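Local coordinates for NmrA family protein (Shigella flexneri 2a, PDB 3QVO), which is of uncharacterised function but probably binds NAD(P) through a Rossmann-type domain, at residues 172-177 with 192-197; 179-184 with 200-205; 52-57 with 70-75. One frame throughout, in Å; residues are numbered along the deposited sequence.

Contact 1. Residues 172-177 with 192-197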
# COMPACT_ATOMS: atom_id res chain seq x y z
N TRP A 172 5.01 -7.59 11.77
CA TRP A 172 6.17 -8.21 11.11
C TRP A 172 5.70 -9.15 10.00
O TRP A 172 4.91 -10.05 10.24
CB TRP A 172 7.05 -8.96 12.15
CG TRP A 172 8.50 -9.23 11.74
CD1 TRP A 172 9.52 -8.33 11.74
CD2 TRP A 172 9.08 -10.50 11.33
NE1 TRP A 172 10.70 -8.94 11.35
CE2 TRP A 172 10.46 -10.27 11.08
CE3 TRP A 172 8.57 -11.79 11.14
CZ2 TRP A 172 11.33 -11.28 10.65
CZ3 TRP A 172 9.44 -12.80 10.70
CH2 TRP A 172 10.80 -12.54 10.47
N LEU A 173 6.21 -8.95 8.80
CA LEU A 173 5.74 -9.68 7.65
C LEU A 173 6.34 -11.06 7.55
O LEU A 173 7.55 -11.20 7.59
CB LEU A 173 6.03 -8.87 6.39
CG LEU A 173 5.18 -7.60 6.26
CD1 LEU A 173 5.70 -6.74 5.15
CD2 LEU A 173 3.71 -7.94 6.02
N THR A 174 5.48 -12.08 7.44
CA THR A 174 5.91 -13.41 7.00
C THR A 174 5.43 -13.73 5.58
O THR A 174 4.56 -13.02 4.99
CB THR A 174 5.36 -14.52 7.89
OG1 THR A 174 3.98 -14.72 7.59
CG2 THR A 174 5.53 -14.19 9.36
N ASP A 175 6.02 -14.80 5.04
CA ASP A 175 5.67 -15.33 3.74
C ASP A 175 4.82 -16.60 3.86
O ASP A 175 4.71 -17.39 2.91
CB ASP A 175 6.95 -15.57 2.91
CG ASP A 175 7.49 -14.28 2.28
OD1 ASP A 175 6.67 -13.49 1.71
OD2 ASP A 175 8.72 -14.05 2.35
N GLU A 176 4.20 -16.79 5.02
CA GLU A 176 3.26 -17.90 5.23
C GLU A 176 2.09 -17.86 4.21
O GLU A 176 1.51 -16.82 3.98
CB GLU A 176 2.72 -17.86 6.67
CG GLU A 176 1.69 -18.96 7.00
CD GLU A 176 1.83 -19.54 8.41
OE1 GLU A 176 2.62 -18.99 9.24
OE2 GLU A 176 1.16 -20.58 8.68
N ASP A 177 1.75 -19.02 3.64
CA ASP A 177 0.65 -19.14 2.68
C ASP A 177 -0.71 -19.19 3.39
O ASP A 177 -1.38 -20.21 3.35
CB ASP A 177 0.85 -20.40 1.80
CG ASP A 177 -0.19 -20.51 0.68
OD1 ASP A 177 -0.79 -19.50 0.27
OD2 ASP A 177 -0.42 -21.64 0.20
N GLY A 192 -0.99 -8.18 17.94
CA GLY A 192 -0.13 -9.31 17.61
C GLY A 192 1.19 -8.94 17.01
O GLY A 192 1.43 -7.82 16.64
N THR A 193 2.03 -9.93 16.87
CA THR A 193 3.42 -9.76 16.50
C THR A 193 3.72 -9.83 15.01
O THR A 193 4.65 -9.20 14.56
CB THR A 193 4.19 -10.88 17.22
OG1 THR A 193 4.52 -10.42 18.54
CG2 THR A 193 5.44 -11.31 16.46
N ILE A 194 2.95 -10.64 14.27
CA ILE A 194 3.25 -10.97 12.87
C ILE A 194 1.99 -10.94 12.00
O ILE A 194 0.86 -10.97 12.51
CB ILE A 194 3.89 -12.35 12.73
CG1 ILE A 194 2.88 -13.48 13.06
CG2 ILE A 194 5.16 -12.50 13.63
CD1 ILE A 194 3.50 -14.86 13.25
N VAL A 195 2.18 -10.89 10.69
CA VAL A 195 1.08 -11.07 9.75
C VAL A 195 1.64 -11.46 8.40
O VAL A 195 2.72 -11.02 8.01
CB VAL A 195 0.20 -9.81 9.64
CG1 VAL A 195 0.91 -8.68 8.92
CG2 VAL A 195 -1.10 -10.15 8.98
N SER A 196 0.94 -12.35 7.71
CA SER A 196 1.34 -12.77 6.39
C SER A 196 1.13 -11.64 5.38
O SER A 196 0.18 -10.86 5.46
CB SER A 196 0.55 -14.02 5.96
OG SER A 196 -0.80 -13.71 5.63
N ARG A 197 2.05 -11.55 4.45
CA ARG A 197 1.89 -10.67 3.31
C ARG A 197 0.60 -10.98 2.56
O ARG A 197 -0.10 -10.09 2.10
CB ARG A 197 3.07 -10.87 2.37
CG ARG A 197 4.37 -10.32 2.91
CD ARG A 197 5.42 -10.16 1.82
NE ARG A 197 6.63 -9.54 2.34
CZ ARG A 197 7.53 -10.15 3.11
NH1 ARG A 197 8.59 -9.48 3.54
NH2 ARG A 197 7.36 -11.40 3.48
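W172, L173 and T174 pair in parallel with I194, V195 and S196, joining the end of strand 164-174 to a short strand of the Rossmann-type sheet. The backbone bonds run back and forth between the strands: W172 N to T193 O, V195 N to W172 O, T174 N to V195 O (3.0 Å), and finally R197 N to T174 O (3.0 Å). That last bond ties the end of the first strand to the first turn of helix 197-209. S196 stands at the N-cap of this helix, and its OG also meets I178 O and S199 OG.

Apolar contacts are lighter. On one face L173 CD2 meets V195 CG1 at 4.1 Å; on the other, T174 CG2 approaches I194 CB at 4.2 Å, while W172 CB lies 4.3 Å from I194 CG2.

The charged contact is made by R197. Its chain is extended from CG to NE and crosses L173 at about a right angle, bringing L173 CB over the centre of one guanidinium face, 3.8 Å above the plane. I35 and Q34 of helix 34-43 also touch this arginine. D175 completes the group with a salt bridge: the carboxylate plane lies 24° from that of the guanidinium, yet the donor is poorly aimed, and the hydrogen bond from R197 NH2 to D175 OD1, although 2.8 Å long, is weak, with an N-H...O angle of 121°.

Contact 2. Residues 179-184 with 200-205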
# COMPACT_ATOMS: atom_id res chain seq x y z
N ILE A 179 -4.28 -16.56 4.88
CA ILE A 179 -4.96 -15.30 5.04
C ILE A 179 -5.63 -15.37 6.40
O ILE A 179 -6.62 -16.05 6.56
CB ILE A 179 -6.02 -15.07 3.95
CG1 ILE A 179 -5.34 -14.87 2.59
CG2 ILE A 179 -6.88 -13.87 4.32
CD1 ILE A 179 -6.33 -14.96 1.36
N ASP A 180 -5.05 -14.68 7.38
CA ASP A 180 -5.52 -14.77 8.77
C ASP A 180 -5.14 -13.48 9.50
O ASP A 180 -3.97 -13.25 9.84
CB ASP A 180 -4.92 -16.01 9.46
CG ASP A 180 -5.53 -16.30 10.83
OD1 ASP A 180 -6.54 -15.67 11.18
OD2 ASP A 180 -4.99 -17.16 11.57
N TYR A 181 -6.12 -12.61 9.71
CA TYR A 181 -5.81 -11.31 10.25
C TYR A 181 -6.97 -10.66 10.98
O TYR A 181 -8.11 -11.14 10.94
CB TYR A 181 -5.29 -10.38 9.16
CG TYR A 181 -6.31 -9.92 8.15
CD1 TYR A 181 -7.15 -8.84 8.40
CD2 TYR A 181 -6.42 -10.55 6.91
CE1 TYR A 181 -8.08 -8.42 7.47
CE2 TYR A 181 -7.35 -10.13 5.97
CZ TYR A 181 -8.18 -9.07 6.26
OH TYR A 181 -9.09 -8.67 5.30
N GLU A 182 -6.60 -9.60 11.70
CA GLU A 182 -7.51 -8.75 12.46
C GLU A 182 -6.88 -7.36 12.49
O GLU A 182 -5.68 -7.22 12.27
CB GLU A 182 -7.76 -9.29 13.87
CG GLU A 182 -6.55 -9.30 14.81
CD GLU A 182 -6.82 -10.01 16.13
OE1 GLU A 182 -7.99 -10.40 16.38
OE2 GLU A 182 -5.87 -10.19 16.92
N LEU A 183 -7.71 -6.36 12.76
CA LEU A 183 -7.36 -4.98 12.57
C LEU A 183 -7.49 -4.21 13.86
O LEU A 183 -8.41 -4.44 14.64
CB LEU A 183 -8.35 -4.37 11.59
CG LEU A 183 -8.45 -5.06 10.24
CD1 LEU A 183 -9.61 -4.45 9.45
CD2 LEU A 183 -7.12 -4.94 9.50
N THR A 184 -6.59 -3.26 14.06
CA THR A 184 -6.59 -2.42 15.24
C THR A 184 -6.61 -1.01 14.74
O THR A 184 -6.04 -0.73 13.67
CB THR A 184 -5.31 -2.63 16.08
OG1 THR A 184 -4.17 -2.68 15.21
CG2 THR A 184 -5.38 -3.91 16.88
N VAL A 200 -2.21 -9.22 4.13
CA VAL A 200 -2.25 -7.80 3.88
C VAL A 200 -2.73 -7.56 2.45
O VAL A 200 -3.51 -6.65 2.21
CB VAL A 200 -0.91 -7.14 4.14
CG1 VAL A 200 -1.00 -5.62 3.88
CG2 VAL A 200 -0.47 -7.41 5.57
N ALA A 201 -2.30 -8.40 1.52
CA ALA A 201 -2.78 -8.30 0.14
C ALA A 201 -4.28 -8.52 0.06
O ALA A 201 -4.98 -7.83 -0.68
CB ALA A 201 -2.05 -9.28 -0.78
N ALA A 202 -4.78 -9.48 0.82
CA ALA A 202 -6.22 -9.75 0.85
C ALA A 202 -6.99 -8.52 1.29
O ALA A 202 -8.02 -8.20 0.74
CB ALA A 202 -6.52 -10.91 1.75
N LEU A 203 -6.51 -7.82 2.30
CA LEU A 203 -7.18 -6.59 2.73
C LEU A 203 -7.16 -5.55 1.61
O LEU A 203 -8.16 -4.95 1.32
CB LEU A 203 -6.51 -6.00 3.99
CG LEU A 203 -7.20 -4.76 4.60
CD1 LEU A 203 -8.73 -4.92 4.95
CD2 LEU A 203 -6.44 -4.32 5.85
N ILE A 204 -5.99 -5.33 1.03
CA ILE A 204 -5.83 -4.33 0.01
C ILE A 204 -6.85 -4.62 -1.09
O ILE A 204 -7.61 -3.73 -1.47
CB ILE A 204 -4.37 -4.27 -0.49
CG1 ILE A 204 -3.45 -3.76 0.63
CG2 ILE A 204 -4.21 -3.34 -1.71
CD1 ILE A 204 -1.99 -4.07 0.40
N THR A 205 -6.92 -5.88 -1.52
CA THR A 205 -7.83 -6.28 -2.58
C THR A 205 -9.29 -6.08 -2.21
O THR A 205 -10.08 -5.62 -3.04
CB THR A 205 -7.55 -7.73 -2.99
OG1 THR A 205 -6.24 -7.79 -3.60
CG2 THR A 205 -8.54 -8.20 -4.03
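I179, Y181 and L183, leading into and along short strand 182-184, rest against A202 and L203 of helix 197-209, a helix packed on the sheet of this Rossmann-type fold. No hydrogen bond spans the gap; the contact is side-chain packing alone.

A202 presents a single methyl. I179 reaches it with two carbons, CG2 at 3.9 Å from A202 CB and CD1 only slightly farther off, and the CE2 corner of the Y181 ring comes in obliquely at a longer distance.

L203 carries the other half. The Y181 side chain crosses it at about a right angle: with CG set between the backbone N and the carbonyl carbon (chi1 72°), the ring swings toward the helix and its far end arrives at L203, CZ lying 4.2 Å from L203 CB and the hydroxyl OH 3.8 Å from L203 CD1. I221 of strand 217-222 touches both Y181 and L183, and L168 of strand 164-174 touches L203.

The leucine is shared across the contact: Y181 takes CD1 and CB of L203, and L183 takes CD2. In that last pairing two methyls meet, L183 CD2 lying 3.8 Å from L203 CD2.

Contact 3. Residues 52-57 with 70-75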
# COMPACT_ATOMS: atom_id res chain seq x y z
N THR A 52 -2.27 -0.51 -13.33
CA THR A 52 -1.07 0.07 -13.86
C THR A 52 0.02 -0.17 -12.85
O THR A 52 -0.12 0.18 -11.70
CB THR A 52 -1.25 1.55 -14.03
OG1 THR A 52 -2.33 1.79 -14.94
CG2 THR A 52 0.06 2.22 -14.53
N LEU A 53 1.10 -0.79 -13.30
CA LEU A 53 2.15 -1.28 -12.40
C LEU A 53 3.38 -0.44 -12.63
O LEU A 53 4.08 -0.57 -13.64
CB LEU A 53 2.43 -2.74 -12.69
CG LEU A 53 1.21 -3.67 -12.72
CD1 LEU A 53 1.67 -5.11 -12.98
CD2 LEU A 53 0.34 -3.60 -11.46
N PHE A 54 3.63 0.45 -11.67
CA PHE A 54 4.66 1.46 -11.74
C PHE A 54 5.82 0.99 -10.88
O PHE A 54 5.66 0.80 -9.69
CB PHE A 54 4.06 2.71 -11.14
CG PHE A 54 4.86 3.95 -11.29
CD1 PHE A 54 4.70 4.78 -12.41
CD2 PHE A 54 5.70 4.38 -10.26
CE1 PHE A 54 5.39 5.98 -12.50
CE2 PHE A 54 6.41 5.55 -10.35
CZ PHE A 54 6.27 6.37 -11.47
N ALA A 55 6.99 0.80 -11.51
CA ALA A 55 8.15 0.37 -10.81
C ALA A 55 9.45 0.89 -11.42
O ALA A 55 9.54 1.13 -12.62
CB ALA A 55 8.20 -1.15 -10.75
N ARG A 56 10.46 0.99 -10.57
CA ARG A 56 11.75 1.49 -10.90
C ARG A 56 12.42 0.56 -11.86
O ARG A 56 13.00 0.98 -12.86
CB ARG A 56 12.60 1.60 -9.62
CG ARG A 56 12.64 2.99 -8.97
CD ARG A 56 13.40 2.99 -7.62
NE ARG A 56 14.82 3.38 -7.75
CZ ARG A 56 15.36 4.50 -7.25
NH1 ARG A 56 14.62 5.41 -6.57
NH2 ARG A 56 16.67 4.75 -7.42
N GLN A 57 12.38 -0.73 -11.53
CA GLN A 57 12.97 -1.75 -12.37
C GLN A 57 11.87 -2.74 -12.72
O GLN A 57 11.61 -3.70 -11.98
CB GLN A 57 14.15 -2.41 -11.66
CG GLN A 57 15.25 -1.43 -11.33
CD GLN A 57 16.42 -2.09 -10.58
OE1 GLN A 57 16.31 -2.43 -9.39
NE2 GLN A 57 17.53 -2.27 -11.28
N GLN A 70 -0.70 -2.66 -17.16
CA GLN A 70 0.16 -1.82 -17.93
C GLN A 70 1.36 -1.60 -17.01
O GLN A 70 1.21 -1.26 -15.83
CB GLN A 70 -0.51 -0.51 -18.30
CG GLN A 70 0.40 0.43 -19.00
CD GLN A 70 -0.30 1.30 -20.03
OE1 GLN A 70 -0.95 2.28 -19.69
NE2 GLN A 70 -0.16 0.92 -21.32
N ILE A 71 2.54 -1.83 -17.56
CA ILE A 71 3.75 -1.76 -16.78
C ILE A 71 4.54 -0.56 -17.23
O ILE A 71 4.96 -0.46 -18.39
CB ILE A 71 4.60 -3.01 -16.93
CG1 ILE A 71 3.88 -4.20 -16.28
CG2 ILE A 71 5.94 -2.79 -16.24
CD1 ILE A 71 4.42 -5.55 -16.71
N ILE A 72 4.69 0.35 -16.29
CA ILE A 72 5.35 1.62 -16.47
C ILE A 72 6.63 1.75 -15.63
O ILE A 72 6.65 1.45 -14.43
CB ILE A 72 4.41 2.73 -16.08
CG1 ILE A 72 3.17 2.72 -17.03
CG2 ILE A 72 5.15 4.05 -16.13
CD1 ILE A 72 2.03 3.60 -16.53
N MSE A 73 7.71 2.12 -16.31
CA MSE A 73 8.99 2.38 -15.64
C MSE A 73 8.97 3.78 -15.06
O MSE A 73 8.82 4.76 -15.77
CB MSE A 73 10.21 2.25 -16.57
CG MSE A 73 11.57 2.44 -15.81
SE MSE A 73 13.08 1.93 -16.94
CE MSE A 73 13.11 3.54 -18.06
N GLY A 74 9.14 3.86 -13.76
CA GLY A 74 9.22 5.15 -13.09
C GLY A 74 9.47 5.11 -11.58
O GLY A 74 9.21 4.14 -10.87
N ASP A 75 9.93 6.26 -11.11
CA ASP A 75 10.33 6.49 -9.76
C ASP A 75 9.30 7.48 -9.25
O ASP A 75 9.01 8.44 -9.95
CB ASP A 75 11.71 7.14 -9.88
CG ASP A 75 12.31 7.54 -8.57
OD1 ASP A 75 11.62 7.61 -7.53
OD2 ASP A 75 13.53 7.81 -8.61
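F54 meets I72 and G74 across two parallel strands, and its side chain is the one to follow. CB leaves the strand on the face shared with T52 and I72, and CG stands anti to the backbone N (chi1 -171°), which turns the ring toward the neighbouring segment. On one side of the ring F54 CD1 reaches I72 CG2 at 3.8 Å. F54 CE1 is within reach of two groups, 4.1 Å from I72 CG2 and 4.0 Å from G74 CA. On the other side CD2 and CE2 run along the G74 carbonyl, with F54 CE2 3.2 Å from G74 O. At the tip, F54 CZ comes to 3.4 Å from G74 C. With no side chain on G74, the ring lies directly against the backbone: G74 CA sits over its face in a CH-pi contact, while D75 O lies in plane at the ring edge. L27, L29 and A85 pack around the same phenyl group.

Beneath this the backbones are stitched by L53 N to Q70 O, I72 N to L53 O, A55 N to I72 O and G74 N to A55 O (3.0 Å). Past the strand ends R56 and D75 run side by side. R56 NH1 is 3.3 Å from D75 OD2, but the oxygen lies well out of the guanidinium plane, so this salt bridge acts through charge alone; D75 OD1 bonds to L77 N. The parallel pairing of strands 49-55 and 69-73 forms the 3-2-1 edge of the Rossmann-type parallel sheet, next to strand 24-29; the second strand of such a fold commonly ends near the adenosine part of the dinucleotide.

In the fold
From the N terminus, contact 3 closes first: a connection with no helix brings strand 69-73 beside strand 49-55. The chain then adds strands 91-95 and 119-123 and reaches strand 164-174, whose end opens contact 1. Contacts 1 and 2 cross: 179-184 falls in the loop closed by contact 1, and 192-197 in the loop closed by contact 2. Their centres are 10 Å apart and they touch, V195 CG1 lying 3.8 Å from V200 CG2. Together they bind the end of strand 164-174, strands 182-184 and 194-196, and helix 197-209. Contact 3 belongs to the same sheet, but its centre is 26 Å from that of contact 1.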